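Local coordinates for amyloid-like protein 1 (Homo sapiens, PDB 3PMR), which binds heparin and probably takes part in cell adhesion through its E2 domain, which dimerises in a mode shared with the amyloid precursor protein, at the interface of chains A and B. Coordinates in Å, arbitrary orientation; residue numbers count along the deposited sequence, not the author numbering. Chains: chain A/B, Amyloid-like protein 1.

Contact 1: the interface of chains A and B. Residues chain A 148, 151, 169, 173; chain B 42, 45-46, 49.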
loop_
_atom_site.group_PDB
_atom_site.type_symbol
_atom_site.label_atom_id
_atom_site.label_comp_id
_atom_site.label_asym_id
_atom_site.label_seq_id
_atom_site.Cartn_x
_atom_site.Cartn_y
_atom_site.Cartn_z
ATOM N N LEU A 148 -1.619 6.001 -16.365
ATOM C CA LEU A 148 -2.869 6.423 -15.734
ATOM C C LEU A 148 -2.874 6.112 -14.234
ATOM O O LEU A 148 -3.241 6.958 -13.419
ATOM C CB LEU A 148 -4.062 5.721 -16.393
ATOM C CG LEU A 148 -4.376 6.030 -17.855
ATOM C CD1 LEU A 148 -5.451 5.080 -18.355
ATOM C CD2 LEU A 148 -4.832 7.463 -17.988
ATOM N N TYR A 151 -0.648 8.366 -12.074
ATOM C CA TYR A 151 -1.311 9.649 -11.860
ATOM C C TYR A 151 -2.435 9.516 -10.830
ATOM O O TYR A 151 -2.558 10.341 -9.920
ATOM C CB TYR A 151 -1.869 10.165 -13.190
ATOM C CG TYR A 151 -2.602 11.492 -13.114
ATOM C CD1 TYR A 151 -2.096 12.562 -12.367
ATOM C CD2 TYR A 151 -3.782 11.691 -13.831
ATOM C CE1 TYR A 151 -2.756 13.799 -12.339
ATOM C CE2 TYR A 151 -4.444 12.915 -13.812
ATOM C CZ TYR A 151 -3.932 13.957 -13.070
ATOM O OH TYR A 151 -4.619 15.142 -13.046
ATOM N N VAL A 169 1.531 13.396 -18.125
ATOM C CA VAL A 169 0.644 12.271 -18.412
ATOM C C VAL A 169 -0.017 12.488 -19.781
ATOM O O VAL A 169 -0.141 11.559 -20.579
ATOM C CB VAL A 169 -0.462 12.131 -17.331
ATOM C CG1 VAL A 169 -1.421 11.022 -17.707
ATOM C CG2 VAL A 169 0.168 11.844 -15.972
ATOM N N LEU A 173 0.605 9.862 -22.801
ATOM C CA LEU A 173 -0.546 9.167 -23.360
ATOM C C LEU A 173 -0.607 9.375 -24.883
ATOM O O LEU A 173 -0.924 8.449 -25.617
ATOM C CB LEU A 173 -1.835 9.633 -22.677
ATOM C CG LEU A 173 -1.971 9.153 -21.219
ATOM C CD1 LEU A 173 -3.216 9.761 -20.564
ATOM C CD2 LEU A 173 -2.064 7.626 -21.209
ATOM N N MET B 42 -9.128 5.646 -13.228
ATOM C CA MET B 42 -8.219 5.536 -14.363
ATOM C C MET B 42 -8.993 5.786 -15.668
ATOM O O MET B 42 -8.506 6.489 -16.546
ATOM C CB MET B 42 -7.549 4.152 -14.374
ATOM C CG MET B 42 -6.393 4.043 -13.377
ATOM S SD MET B 42 -5.799 2.355 -13.178
ATOM C CE MET B 42 -5.251 2.011 -14.865
ATOM N N ILE B 45 -9.863 9.573 -15.989
ATOM C CA ILE B 45 -8.680 10.339 -16.347
ATOM C C ILE B 45 -8.401 10.151 -17.833
ATOM O O ILE B 45 -8.088 11.096 -18.548
ATOM C CB ILE B 45 -7.433 9.858 -15.577
ATOM C CG1 ILE B 45 -7.618 10.100 -14.077
ATOM C CG2 ILE B 45 -6.198 10.571 -16.103
ATOM C CD1 ILE B 45 -6.528 9.496 -13.207
ATOM N N ASN B 46 -8.501 8.914 -18.292
ATOM C CA ASN B 46 -8.234 8.653 -19.680
ATOM C C ASN B 46 -9.222 9.411 -20.578
ATOM O O ASN B 46 -8.821 10.029 -21.544
ATOM C CB ASN B 46 -8.284 7.153 -19.953
ATOM C CG ASN B 46 -7.653 6.799 -21.280
ATOM O OD1 ASN B 46 -6.493 7.134 -21.539
ATOM N ND2 ASN B 46 -8.416 6.141 -22.135
ATOM N N MET B 49 -8.282 13.017 -20.637
ATOM C CA MET B 49 -7.043 13.242 -21.381
ATOM C C MET B 49 -7.292 13.173 -22.883
ATOM O O MET B 49 -6.689 13.914 -23.655
ATOM C CB MET B 49 -5.976 12.212 -20.975
ATOM C CG MET B 49 -5.380 12.435 -19.566
ATOM S SD MET B 49 -4.329 13.912 -19.418
ATOM C CE MET B 49 -3.950 13.914 -17.644
#

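Contact 2: the interface of chains A and B. Residues chain A 145, 149, 152; chain B 38, 42, 45.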
loop_
_atom_site.group_PDB
_atom_site.type_symbol
_atom_site.label_atom_id
_atom_site.label_comp_id
_atom_site.label_asym_id
_atom_site.label_seq_id
_atom_site.Cartn_x
_atom_site.Cartn_y
_atom_site.Cartn_z
ATOM N N ARG A 145 -1.888 1.983 -18.980
ATOM C CA ARG A 145 -2.470 1.789 -17.651
ATOM C C ARG A 145 -1.486 2.191 -16.559
ATOM O O ARG A 145 -1.881 2.708 -15.518
ATOM C CB ARG A 145 -2.880 0.335 -17.457
ATOM C CG ARG A 145 -4.054 -0.085 -18.317
ATOM C CD ARG A 145 -4.205 -1.596 -18.309
ATOM N NE ARG A 145 -4.361 -2.117 -16.958
ATOM C CZ ARG A 145 -5.435 -1.909 -16.202
ATOM N NH1 ARG A 145 -5.490 -2.419 -14.980
ATOM N NH2 ARG A 145 -6.458 -1.201 -16.668
ATOM N N ARG A 149 -2.455 4.896 -13.883
ATOM C CA ARG A 149 -2.423 4.468 -12.496
ATOM C C ARG A 149 -1.458 5.290 -11.641
ATOM O O ARG A 149 -1.760 5.608 -10.491
ATOM C CB ARG A 149 -2.058 2.990 -12.411
ATOM C CG ARG A 149 -2.127 2.437 -10.998
ATOM C CD ARG A 149 -1.723 0.971 -10.954
ATOM N NE ARG A 149 -2.602 0.119 -11.755
ATOM C CZ ARG A 149 -2.285 -0.385 -12.945
ATOM N NH1 ARG A 149 -1.100 -0.128 -13.493
ATOM N NH2 ARG A 149 -3.146 -1.162 -13.587
ATOM N N GLN A 152 -3.255 8.479 -10.993
ATOM C CA GLN A 152 -4.365 8.218 -10.091
ATOM C C GLN A 152 -3.876 8.049 -8.652
ATOM O O GLN A 152 -4.512 8.534 -7.710
ATOM C CB GLN A 152 -5.121 6.960 -10.533
ATOM C CG GLN A 152 -6.098 6.403 -9.483
ATOM C CD GLN A 152 -5.432 5.439 -8.488
ATOM O OE1 GLN A 152 -5.945 5.210 -7.381
ATOM N NE2 GLN A 152 -4.297 4.867 -8.881
ATOM N N GLU B 38 -9.846 2.480 -8.180
ATOM C CA GLU B 38 -8.620 2.737 -8.930
ATOM C C GLU B 38 -8.956 2.689 -10.419
ATOM O O GLU B 38 -8.598 3.583 -11.188
ATOM C CB GLU B 38 -7.577 1.655 -8.609
ATOM C CG GLU B 38 -6.297 1.742 -9.439
ATOM C CD GLU B 38 -5.318 0.614 -9.130
ATOM O OE1 GLU B 38 -4.843 0.543 -7.978
ATOM O OE2 GLU B 38 -5.027 -0.200 -10.034
ATOM N N MET B 42 -9.128 5.646 -13.228
ATOM C CA MET B 42 -8.219 5.536 -14.363
ATOM C C MET B 42 -8.993 5.786 -15.668
ATOM O O MET B 42 -8.506 6.489 -16.546
ATOM C CB MET B 42 -7.549 4.152 -14.374
ATOM C CG MET B 42 -6.393 4.043 -13.377
ATOM S SD MET B 42 -5.799 2.355 -13.178
ATOM C CE MET B 42 -5.251 2.011 -14.865
ATOM N N ILE B 45 -9.863 9.573 -15.989
ATOM C CA ILE B 45 -8.680 10.339 -16.347
ATOM C C ILE B 45 -8.401 10.151 -17.833
ATOM O O ILE B 45 -8.088 11.096 -18.548
ATOM C CB ILE B 45 -7.433 9.858 -15.577
ATOM C CG1 ILE B 45 -7.618 10.100 -14.077
ATOM C CG2 ILE B 45 -6.198 10.571 -16.103
ATOM C CD1 ILE B 45 -6.528 9.496 -13.207
HETATM O O HOH W 1 -5.770 -1.367 -12.273
#

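Contact 1: the interface of chains A and B
A:Tyr151 and B:Ile45 meet where helix 126-157 of one subunit faces helix 26-56 of the other. The isoleucine comes to the edge of the phenol ring, with CG2 lying in the ring plane 3.5 Å from A:Tyr151 CD2. Its other branch reaches the same ring carbon, B:Ile45 CD1 standing 3.6 Å from A:Tyr151 CD2, and the two side chains cross obliquely. The ring is brought to this position by a first torsion of 179°, CG lying opposite the backbone N. A:Leu148 flanks the same CG2 branch from another direction, the two chains alongside and pointing opposite ways, with A:Leu148 CD2 3.9 Å from B:Ile45 CG2. A:Leu148 CD1 turns towards helix 26-56 itself, 3.8 Å from the carbonyl O of B:Met42 and near CB of B:Asn46. B:Met49 is bent at chi2 (-69°), which separates its two contacts: CG packs against A:Leu173 CD1 at 3.6 Å, while the terminal methyl CE lies 3.8 Å from A:Val169 CG1 and also approaches the tyrosine ring. The methionine crosses A:Leu173 and A:Val169, both on helix 166-187, at about a right angle. With an alanine at B:Ile45 both branches go, and a gap would probably open between A:Tyr151 and A:Leu148, leaving the CD2 side of the ring edge short of packing and the ring freer to shift. The patch provides apolar packing for the two-fold E2 dimer, seating one helix of a subunit against two of its mate.

Contact 2: the interface of chains A and B
This contact belongs to the helix-to-helix packing of the E2 dimer, where helix 126-157 of chain A crosses helix 26-56 of chain B and a salt bridge joins an arginine to a glutamate. A:Arg149 NE donates to the carboxylate atom OE2 of B:Glu38 at 3.0 Å, with 159° at the hydrogen. The acceptor lies almost in the guanidinium plane, but the nitrogen approaches from above the carboxylate, the two planes being turned 72° apart. A bend at chi3 of A:Arg149 (-61°) turns NE towards the glutamate. Water 1 provides a second connection, 2.9 Å from A:Arg149 NH2 and 2.6 Å from B:Glu38 OE2, so that the same carboxylate oxygen is approached directly and through solvent. B:Met42, itself bent at chi3, carries its methyl CE over one face of the A:Arg149 guanidinium, towards its rim, and also over a face of that of A:Arg145. B:Met42 CE lies 3.5 Å from the backbone O of A:Arg145, and B:Met42 SD is 3.9 Å from A:Arg149 CB. Beyond the ion pair, the side chain of A:Gln152 crosses that of B:Glu38 at about a right angle, A:Gln152 NE2 being 3.8 Å from B:Glu38 CG. A:Gln152 CB lies 3.9 Å from B:Ile45 CD1. Both A:Arg145 and A:Arg149 probably favour the ionised carboxylate. The site adds a charged, water-assisted link to the dimer, and the bond is likely to help fix where and how the two helices cross.

Contacts 1 and 2 are neighbouring stretches of one interface, with the centres of their C-alpha atoms about 6 Å apart. Both are built on helix 126-157 of chain A and helix 26-56 of chain B, and B:Met42 and B:Ile45 take part in each. Contact 1 also brings in helix 166-187, whereas contact 2 holds the arginine–glutamate pair. Apolar packing thus passes directly into a polar link at the same helix crossing, and the two probably support each other. Because the dimer is two-fold symmetric, each recurs with the chains exchanged, so both subunits contribute both helical surfaces to the E2 assembly.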